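Local coordinates for HTH-type transcriptional regulator LysG (PDB 3ISP), which probably activates expression of the exporter LysE and represses its own gene as a homodimeric, DNA-binding LysR-type transcriptional regulator, at residues E162-V174 against A231-A245. Sequence-based numbering, arbitrary orientation.
Sequences EMRYLPVASRPFV and ARAGLGWGMFPEKLA
Leu166 and Val168 pair with Phe240 and Gly238 through four backbone hydrogen bonds, the straightest being Val168 N to Gly238 O (2.9 Å, 174° at the hydrogen). Glu242 N, in the first turn of helix 242-251, adds a fifth by donating to Arg164 O at 2.9 Å. On the face carrying Tyr165, Pro167, Met239 and Pro241, the Met239 chain, bent at both chi2 (-76°) and chi3, brings CE back over the neighbouring strand to lie 3.7 Å from Tyr165 CB and 3.9 Å from Pro167 CG. Tyr165 CE1 meets Pro241 CD at 3.7 Å, and its hydroxyl is hydrogen-bonded to Asp104. On the other face, Val168 CG2 lies beside CD2 of the Phe240 ring, which also meets Phe227 and Phe254, while Leu166 CD1 lies on Glu242 CG at 3.6 Å. Within this chain, strand 238-241 is outermost in the mixed sheet of the LysR substrate-binding domain, of the periplasmic-binding-protein clan; strand 155-169 lies between it and strand 255-271. Beyond the pair, a chi1 of 179° at Phe173 holds CG opposite the backbone N and carries the ring over the 234-237 loop, one face on the Gly236-Trp237 peptide and its edge to Gly234 O. Gly234, at positive phi, is the C-prime residue of the Schellman motif ending helix 224-232. A water donates to Ala231 O and Gly236 O and accepts from Ser170 N; Ser170 OG caps helix 171-177 through a weak bond from Phe173 N.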
ATOM      1  N   GLU A 162     -20.395  24.736   3.039  1.00 56.04           N
ATOM      2  CA  GLU A 162     -19.599  24.029   4.042  1.00 56.14           C
ATOM      3  C   GLU A 162     -20.483  23.287   5.045  1.00 50.77           C
ATOM      4  O   GLU A 162     -21.592  23.737   5.364  1.00 48.46           O
ATOM      5  CB  GLU A 162     -18.664  24.996   4.760  1.00 54.75           C
ATOM      6  CG  GLU A 162     -17.784  25.777   3.822  1.00 56.06           C
ATOM      7  CD  GLU A 162     -16.906  26.769   4.554  1.00 68.46           C
ATOM      8  OE1 GLU A 162     -17.188  27.045   5.751  1.00 59.16           O
ATOM      9  OE2 GLU A 162     -15.941  27.272   3.923  1.00 72.51           O
ATOM     10  N   MET A 163     -19.993  22.139   5.508  1.00 53.32           N
ATOM     11  CA  MET A 163     -20.671  21.341   6.541  1.00 57.74           C
ATOM     12  C   MET A 163     -20.014  21.671   7.877  1.00 49.93           C
ATOM     13  O   MET A 163     -18.791  21.700   7.968  1.00 52.90           O
ATOM     14  CB  MET A 163     -20.555  19.836   6.217  1.00 51.31           C
ATOM     15  CG  MET A 163     -21.024  18.871   7.313  1.00 48.98           C
ATOM     16  SD  MET A 163     -21.281  17.172   6.736  1.00 39.43           S
ATOM     17  CE  MET A 163     -19.815  16.970   5.757  1.00 52.26           C
ATOM     18  N   ARG A 164     -20.804  21.962   8.902  1.00 45.29           N
ATOM     19  CA  ARG A 164     -20.207  22.233  10.210  1.00 52.26           C
ATOM     20  C   ARG A 164     -20.132  20.989  11.095  1.00 55.77           C
ATOM     21  O   ARG A 164     -21.080  20.202  11.161  1.00 54.56           O
ATOM     22  CB  ARG A 164     -20.940  23.344  10.957  1.00 52.83           C
ATOM     23  CG  ARG A 164     -20.353  23.584  12.331  1.00 55.19           C
ATOM     24  CD  ARG A 164     -20.661  24.971  12.851  1.00 59.30           C
ATOM     25  NE  ARG A 164     -20.188  26.004  11.947  1.00 63.76           N
ATOM     26  CZ  ARG A 164     -20.714  27.219  11.867  1.00 61.37           C
ATOM     27  NH1 ARG A 164     -21.734  27.549  12.636  1.00 57.14           N
ATOM     28  NH2 ARG A 164     -20.226  28.097  11.003  1.00 59.41           N
ATOM     29  N   TYR A 165     -19.003  20.826  11.777  1.00 54.04           N
ATOM     30  CA  TYR A 165     -18.790  19.694  12.676  1.00 54.94           C
ATOM     31  C   TYR A 165     -18.640  20.135  14.134  1.00 55.64           C
ATOM     32  O   TYR A 165     -17.723  20.894  14.460  1.00 58.74           O
ATOM     33  CB  TYR A 165     -17.544  18.917  12.253  1.00 57.00           C
ATOM     34  CG  TYR A 165     -17.740  18.051  11.037  1.00 57.29           C
ATOM     35  CD1 TYR A 165     -18.140  16.734  11.164  1.00 51.21           C
ATOM     36  CD2 TYR A 165     -17.506  18.547   9.761  1.00 55.76           C
ATOM     37  CE1 TYR A 165     -18.316  15.936  10.065  1.00 53.86           C
ATOM     38  CE2 TYR A 165     -17.686  17.753   8.651  1.00 53.43           C
ATOM     39  CZ  TYR A 165     -18.094  16.449   8.807  1.00 54.95           C
ATOM     40  OH  TYR A 165     -18.283  15.645   7.706  1.00 59.42           O
ATOM     41  N   LEU A 166     -19.528  19.646  15.004  1.00 54.74           N
ATOM     42  CA  LEU A 166     -19.495  19.954  16.442  1.00 53.49           C
ATOM     43  C   LEU A 166     -18.826  18.828  17.200  1.00 53.17           C
ATOM     44  O   LEU A 166     -19.156  17.670  16.982  1.00 55.61           O
ATOM     45  CB  LEU A 166     -20.914  20.129  16.975  1.00 45.21           C
ATOM     46  CG  LEU A 166     -21.719  21.112  16.131  1.00 53.46           C
ATOM     47  CD1 LEU A 166     -23.160  21.251  16.595  1.00 46.43           C
ATOM     48  CD2 LEU A 166     -21.011  22.450  16.161  1.00 56.54           C
ATOM     49  N   PRO A 167     -17.891  19.158  18.101  1.00 52.19           N
ATOM     50  CA  PRO A 167     -17.248  18.140  18.944  1.00 56.53           C
ATOM     51  C   PRO A 167     -18.199  17.738  20.065  1.00 57.50           C
ATOM     52  O   PRO A 167     -18.478  18.572  20.926  1.00 57.03           O
ATOM     53  CB  PRO A 167     -16.051  18.878  19.552  1.00 53.83           C
ATOM     54  CG  PRO A 167     -16.120  20.297  19.018  1.00 59.68           C
ATOM     55  CD  PRO A 167     -17.500  20.515  18.488  1.00 53.09           C
ATOM     56  N   VAL A 168     -18.697  16.504  20.061  1.00 50.65           N
ATOM     57  CA  VAL A 168     -19.740  16.149  21.009  1.00 55.45           C
ATOM     58  C   VAL A 168     -19.507  14.845  21.775  1.00 58.82           C
ATOM     59  O   VAL A 168     -18.541  14.116  21.520  1.00 58.60           O
ATOM     60  CB  VAL A 168     -21.132  16.125  20.344  1.00 54.84           C
ATOM     61  CG1 VAL A 168     -21.606  17.520  20.069  1.00 47.94           C
ATOM     62  CG2 VAL A 168     -21.093  15.312  19.075  1.00 56.31           C
ATOM     63  N   ALA A 169     -20.401  14.589  22.730  1.00 54.20           N
ATOM     64  CA  ALA A 169     -20.372  13.407  23.582  1.00 53.05           C
ATOM     65  C   ALA A 169     -21.623  13.410  24.438  1.00 56.38           C
ATOM     66  O   ALA A 169     -22.342  14.405  24.493  1.00 58.19           O
ATOM     67  CB  ALA A 169     -19.137  13.403  24.469  1.00 53.54           C
ATOM     68  N   SER A 170     -21.881  12.294  25.106  1.00 57.31           N
ATOM     69  CA  SER A 170     -23.010  12.191  26.015  1.00 55.41           C
ATOM     70  C   SER A 170     -22.616  12.776  27.360  1.00 56.75           C
ATOM     71  O   SER A 170     -21.428  12.868  27.674  1.00 59.23           O
ATOM     72  CB  SER A 170     -23.398  10.734  26.193  1.00 55.68           C
ATOM     73  OG  SER A 170     -22.371  10.056  26.889  1.00 61.50           O
ATOM     74  N   ARG A 171     -23.608  13.167  28.154  1.00 57.12           N
ATOM     75  CA  ARG A 171     -23.348  13.821  29.436  1.00 62.63           C
ATOM     76  C   ARG A 171     -22.553  12.936  30.401  1.00 60.98           C
ATOM     77  O   ARG A 171     -21.624  13.416  31.065  1.00 57.80           O
ATOM     78  CB  ARG A 171     -24.651  14.306  30.085  1.00 66.58           C
ATOM     79  CG  ARG A 171     -25.645  14.879  29.102  1.00 65.79           C
ATOM     80  CD  ARG A 171     -26.552  15.910  29.742  1.00 74.11           C
ATOM     81  NE  ARG A 171     -27.413  16.538  28.739  1.00 75.48           N
ATOM     82  CZ  ARG A 171     -27.717  17.835  28.713  1.00 78.50           C
ATOM     83  NH1 ARG A 171     -27.220  18.656  29.633  1.00 71.09           N
ATOM     84  NH2 ARG A 171     -28.507  18.314  27.759  1.00 81.86           N
ATOM     85  N   PRO A 172     -22.918  11.642  30.488  1.00 59.31           N
ATOM     86  CA  PRO A 172     -22.096  10.710  31.265  1.00 60.70           C
ATOM     87  C   PRO A 172     -20.629  10.779  30.855  1.00 60.05           C
ATOM     88  O   PRO A 172     -19.767  10.858  31.732  1.00 63.97           O
ATOM     89  CB  PRO A 172     -22.695   9.349  30.918  1.00 54.55           C
ATOM     90  CG  PRO A 172     -24.131   9.647  30.664  1.00 54.55           C
ATOM     91  CD  PRO A 172     -24.142  10.994  29.981  1.00 57.18           C
ATOM     92  N   PHE A 173     -20.345  10.774  29.554  1.00 57.35           N
ATOM     93  CA  PHE A 173     -18.957  10.911  29.110  1.00 63.21           C
ATOM     94  C   PHE A 173     -18.284  12.193  29.610  1.00 61.88           C
ATOM     95  O   PHE A 173     -17.125  12.158  30.031  1.00 61.60           O
ATOM     96  CB  PHE A 173     -18.786  10.816  27.586  1.00 56.83           C
ATOM     97  CG  PHE A 173     -17.357  10.975  27.159  1.00 54.91           C
ATOM     98  CD1 PHE A 173     -16.517   9.873  27.082  1.00 54.52           C
ATOM     99  CD2 PHE A 173     -16.829  12.227  26.909  1.00 53.94           C
ATOM    100  CE1 PHE A 173     -15.183  10.014  26.728  1.00 53.80           C
ATOM    101  CE2 PHE A 173     -15.498  12.369  26.557  1.00 56.64           C
ATOM    102  CZ  PHE A 173     -14.673  11.256  26.466  1.00 53.57           C
ATOM    103  N   VAL A 174     -18.997  13.317  29.540  1.00 57.83           N
ATOM    104  CA  VAL A 174     -18.457  14.576  30.044  1.00 62.17           C
ATOM    105  C   VAL A 174     -18.198  14.515  31.541  1.00 65.89           C
ATOM    106  O   VAL A 174     -17.105  14.860  31.981  1.00 65.90           O
ATOM    107  CB  VAL A 174     -19.363  15.778  29.739  1.00 67.29           C
ATOM    108  CG1 VAL A 174     -18.892  16.993  30.516  1.00 61.86           C
ATOM    109  CG2 VAL A 174     -19.357  16.078  28.250  1.00 66.88           C
ATOM    110  N   ALA A 231     -20.825   7.199  20.356  1.00 52.85           N
ATOM    111  CA  ALA A 231     -20.935   8.456  21.079  1.00 50.60           C
ATOM    112  C   ALA A 231     -22.086   8.388  22.063  1.00 51.23           C
ATOM    113  O   ALA A 231     -21.936   8.766  23.219  1.00 52.66           O
ATOM    114  CB  ALA A 231     -21.116   9.619  20.130  1.00 49.20           C
ATOM    115  N   ARG A 232     -23.236   7.907  21.607  1.00 50.03           N
ATOM    116  CA  ARG A 232     -24.391   7.797  22.484  1.00 51.51           C
ATOM    117  C   ARG A 232     -24.089   6.899  23.692  1.00 53.70           C
ATOM    118  O   ARG A 232     -24.592   7.134  24.785  1.00 56.84           O
ATOM    119  CB  ARG A 232     -25.604   7.290  21.716  1.00 49.95           C
ATOM    120  CG  ARG A 232     -26.401   8.381  21.039  1.00 57.84           C
ATOM    121  CD  ARG A 232     -27.624   7.796  20.336  1.00 59.76           C
ATOM    122  NE  ARG A 232     -28.376   8.800  19.587  1.00 67.26           N
ATOM    123  CZ  ARG A 232     -29.228   9.672  20.127  1.00 70.12           C
ATOM    124  NH1 ARG A 232     -29.441   9.676  21.436  1.00 66.23           N
ATOM    125  NH2 ARG A 232     -29.865  10.547  19.355  1.00 72.31           N
ATOM    126  N   ALA A 233     -23.248   5.890  23.482  1.00 52.11           N
ATOM    127  CA  ALA A 233     -22.827   4.962  24.520  1.00 48.09           C
ATOM    128  C   ALA A 233     -21.575   5.423  25.296  1.00 53.59           C
ATOM    129  O   ALA A 233     -20.807   4.607  25.805  1.00 56.27           O
ATOM    130  CB  ALA A 233     -22.591   3.594  23.911  1.00 45.18           C
ATOM    131  N   GLY A 234     -21.366   6.728  25.375  1.00 48.85           N
ATOM    132  CA  GLY A 234     -20.264   7.286  26.133  1.00 48.90           C
ATOM    133  C   GLY A 234     -18.860   6.747  25.922  1.00 50.73           C
ATOM    134  O   GLY A 234     -17.988   6.962  26.759  1.00 51.22           O
ATOM    135  N   LEU A 235     -18.617   6.065  24.812  1.00 52.65           N
ATOM    136  CA  LEU A 235     -17.267   5.587  24.514  1.00 49.33           C
ATOM    137  C   LEU A 235     -16.228   6.704  24.396  1.00 53.12           C
ATOM    138  O   LEU A 235     -15.071   6.529  24.783  1.00 58.36           O
ATOM    139  CB  LEU A 235     -17.262   4.757  23.235  1.00 54.37           C
ATOM    140  CG  LEU A 235     -17.320   3.245  23.421  1.00 59.42           C
ATOM    141  CD1 LEU A 235     -17.128   2.526  22.080  1.00 55.06           C
ATOM    142  CD2 LEU A 235     -16.256   2.824  24.424  1.00 58.83           C
ATOM    143  N   GLY A 236     -16.633   7.844  23.844  1.00 51.57           N
ATOM    144  CA  GLY A 236     -15.701   8.931  23.602  1.00 55.29           C
ATOM    145  C   GLY A 236     -16.361  10.132  22.963  1.00 52.40           C
ATOM    146  O   GLY A 236     -17.544  10.079  22.639  1.00 54.32           O
ATOM    147  N   TRP A 237     -15.606  11.215  22.794  1.00 52.75           N
ATOM    148  CA  TRP A 237     -16.099  12.385  22.055  1.00 57.03           C
ATOM    149  C   TRP A 237     -15.652  12.283  20.593  1.00 55.95           C
ATOM    150  O   TRP A 237     -14.641  11.637  20.289  1.00 52.40           O
ATOM    151  CB  TRP A 237     -15.609  13.713  22.674  1.00 54.11           C
ATOM    152  CG  TRP A 237     -14.120  13.941  22.526  1.00 50.06           C
ATOM    153  CD1 TRP A 237     -13.141  13.495  23.357  1.00 54.77           C
ATOM    154  CD2 TRP A 237     -13.458  14.648  21.477  1.00 52.12           C
ATOM    155  NE1 TRP A 237     -11.905  13.882  22.894  1.00 53.86           N
ATOM    156  CE2 TRP A 237     -12.077  14.593  21.740  1.00 54.67           C
ATOM    157  CE3 TRP A 237     -13.897  15.318  20.333  1.00 56.35           C
ATOM    158  CZ2 TRP A 237     -11.134  15.191  20.904  1.00 57.44           C
ATOM    159  CZ3 TRP A 237     -12.954  15.908  19.511  1.00 54.32           C
ATOM    160  CH2 TRP A 237     -11.590  15.834  19.799  1.00 50.17           C
ATOM    161  N   GLY A 238     -16.411  12.919  19.702  1.00 51.39           N
ATOM    162  CA  GLY A 238     -16.122  12.898  18.279  1.00 52.39           C
ATOM    163  C   GLY A 238     -16.799  14.016  17.503  1.00 53.42           C
ATOM    164  O   GLY A 238     -17.735  14.642  17.992  1.00 54.94           O
ATOM    165  N   MET A 239     -16.329  14.269  16.285  1.00 51.30           N
ATOM    166  CA  MET A 239     -16.910  15.322  15.461  1.00 53.73           C
ATOM    167  C   MET A 239     -18.126  14.836  14.657  1.00 50.09           C
ATOM    168  O   MET A 239     -18.050  13.861  13.898  1.00 52.15           O
ATOM    169  CB  MET A 239     -15.848  15.906  14.533  1.00 53.65           C
ATOM    170  CG  MET A 239     -14.513  16.176  15.194  1.00 53.47           C
ATOM    171  SD  MET A 239     -14.487  17.639  16.229  1.00 44.93           S
ATOM    172  CE  MET A 239     -15.775  18.646  15.532  1.00 47.44           C
ATOM    173  N   PHE A 240     -19.238  15.540  14.813  1.00 46.66           N
ATOM    174  CA  PHE A 240     -20.499  15.162  14.186  1.00 48.15           C
ATOM    175  C   PHE A 240     -21.054  16.253  13.288  1.00 47.42           C
ATOM    176  O   PHE A 240     -21.106  17.419  13.671  1.00 46.05           O
ATOM    177  CB  PHE A 240     -21.546  14.875  15.265  1.00 51.75           C
ATOM    178  CG  PHE A 240     -21.497  13.477  15.816  1.00 50.10           C
ATOM    179  CD1 PHE A 240     -22.470  12.555  15.481  1.00 49.84           C
ATOM    180  CD2 PHE A 240     -20.495  13.092  16.682  1.00 49.64           C
ATOM    181  CE1 PHE A 240     -22.440  11.263  15.995  1.00 56.85           C
ATOM    182  CE2 PHE A 240     -20.467  11.806  17.203  1.00 55.45           C
ATOM    183  CZ  PHE A 240     -21.442  10.890  16.856  1.00 51.30           C
ATOM    184  N   PRO A 241     -21.501  15.876  12.090  1.00 50.44           N
ATOM    185  CA  PRO A 241     -22.202  16.872  11.282  1.00 47.82           C
ATOM    186  C   PRO A 241     -23.287  17.472  12.148  1.00 49.37           C
ATOM    187  O   PRO A 241     -24.037  16.724  12.758  1.00 49.54           O
ATOM    188  CB  PRO A 241     -22.829  16.039  10.165  1.00 40.19           C
ATOM    189  CG  PRO A 241     -21.938  14.867  10.043  1.00 47.40           C
ATOM    190  CD  PRO A 241     -21.467  14.558  11.443  1.00 50.89           C
ATOM    191  N   GLU A 242     -23.360  18.794  12.218  1.00 50.21           N
ATOM    192  CA  GLU A 242     -24.363  19.432  13.051  1.00 50.01           C
ATOM    193  C   GLU A 242     -25.778  18.944  12.792  1.00 47.11           C
ATOM    194  O   GLU A 242     -26.534  18.775  13.733  1.00 56.23           O
ATOM    195  CB  GLU A 242     -24.308  20.950  12.945  1.00 52.62           C
ATOM    196  CG  GLU A 242     -25.345  21.631  13.797  1.00 51.69           C
ATOM    197  CD  GLU A 242     -25.454  23.104  13.505  1.00 56.07           C
ATOM    198  OE1 GLU A 242     -24.412  23.786  13.558  1.00 54.88           O
ATOM    199  OE2 GLU A 242     -26.581  23.575  13.230  1.00 58.17           O
ATOM    200  N   LYS A 243     -26.153  18.715  11.541  1.00 46.43           N
ATOM    201  CA  LYS A 243     -27.505  18.230  11.263  1.00 49.83           C
ATOM    202  C   LYS A 243     -27.830  17.007  12.129  1.00 54.84           C
ATOM    203  O   LYS A 243     -28.974  16.816  12.556  1.00 55.05           O
ATOM    204  CB  LYS A 243     -27.685  17.879   9.784  1.00 50.42           C
ATOM    205  CG  LYS A 243     -29.153  17.688   9.376  1.00 53.58           C
ATOM    206  CD  LYS A 243     -29.307  17.230   7.929  1.00 66.22           C
ATOM    207  CE  LYS A 243     -30.759  17.320   7.450  1.00 74.24           C
ATOM    208  NZ  LYS A 243     -31.718  16.516   8.274  1.00 73.23           N
ATOM    209  N   LEU A 244     -26.808  16.190  12.379  1.00 53.30           N
ATOM    210  CA  LEU A 244     -26.932  14.933  13.118  1.00 50.07           C
ATOM    211  C   LEU A 244     -26.886  15.100  14.642  1.00 54.30           C
ATOM    212  O   LEU A 244     -27.434  14.278  15.380  1.00 54.22           O
ATOM    213  CB  LEU A 244     -25.816  13.978  12.685  1.00 53.11           C
ATOM    214  CG  LEU A 244     -26.123  12.878  11.673  1.00 52.47           C
ATOM    215  CD1 LEU A 244     -27.309  13.248  10.805  1.00 58.82           C
ATOM    216  CD2 LEU A 244     -24.893  12.549  10.830  1.00 47.47           C
ATOM    217  N   ALA A 245     -26.210  16.150  15.107  1.00 55.86           N
ATOM    218  CA  ALA A 245     -26.105  16.437  16.538  1.00 56.90           C
ATOM    219  C   ALA A 245     -27.309  17.233  17.001  1.00 59.04           C
ATOM    220  O   ALA A 245     -27.643  17.234  18.181  1.00 65.50           O
ATOM    221  CB  ALA A 245     -24.835  17.210  16.832  1.00 48.92           C
TER
HETATM  222  O   HOH W   1     -19.767  10.012  24.022  1.00 52.10           O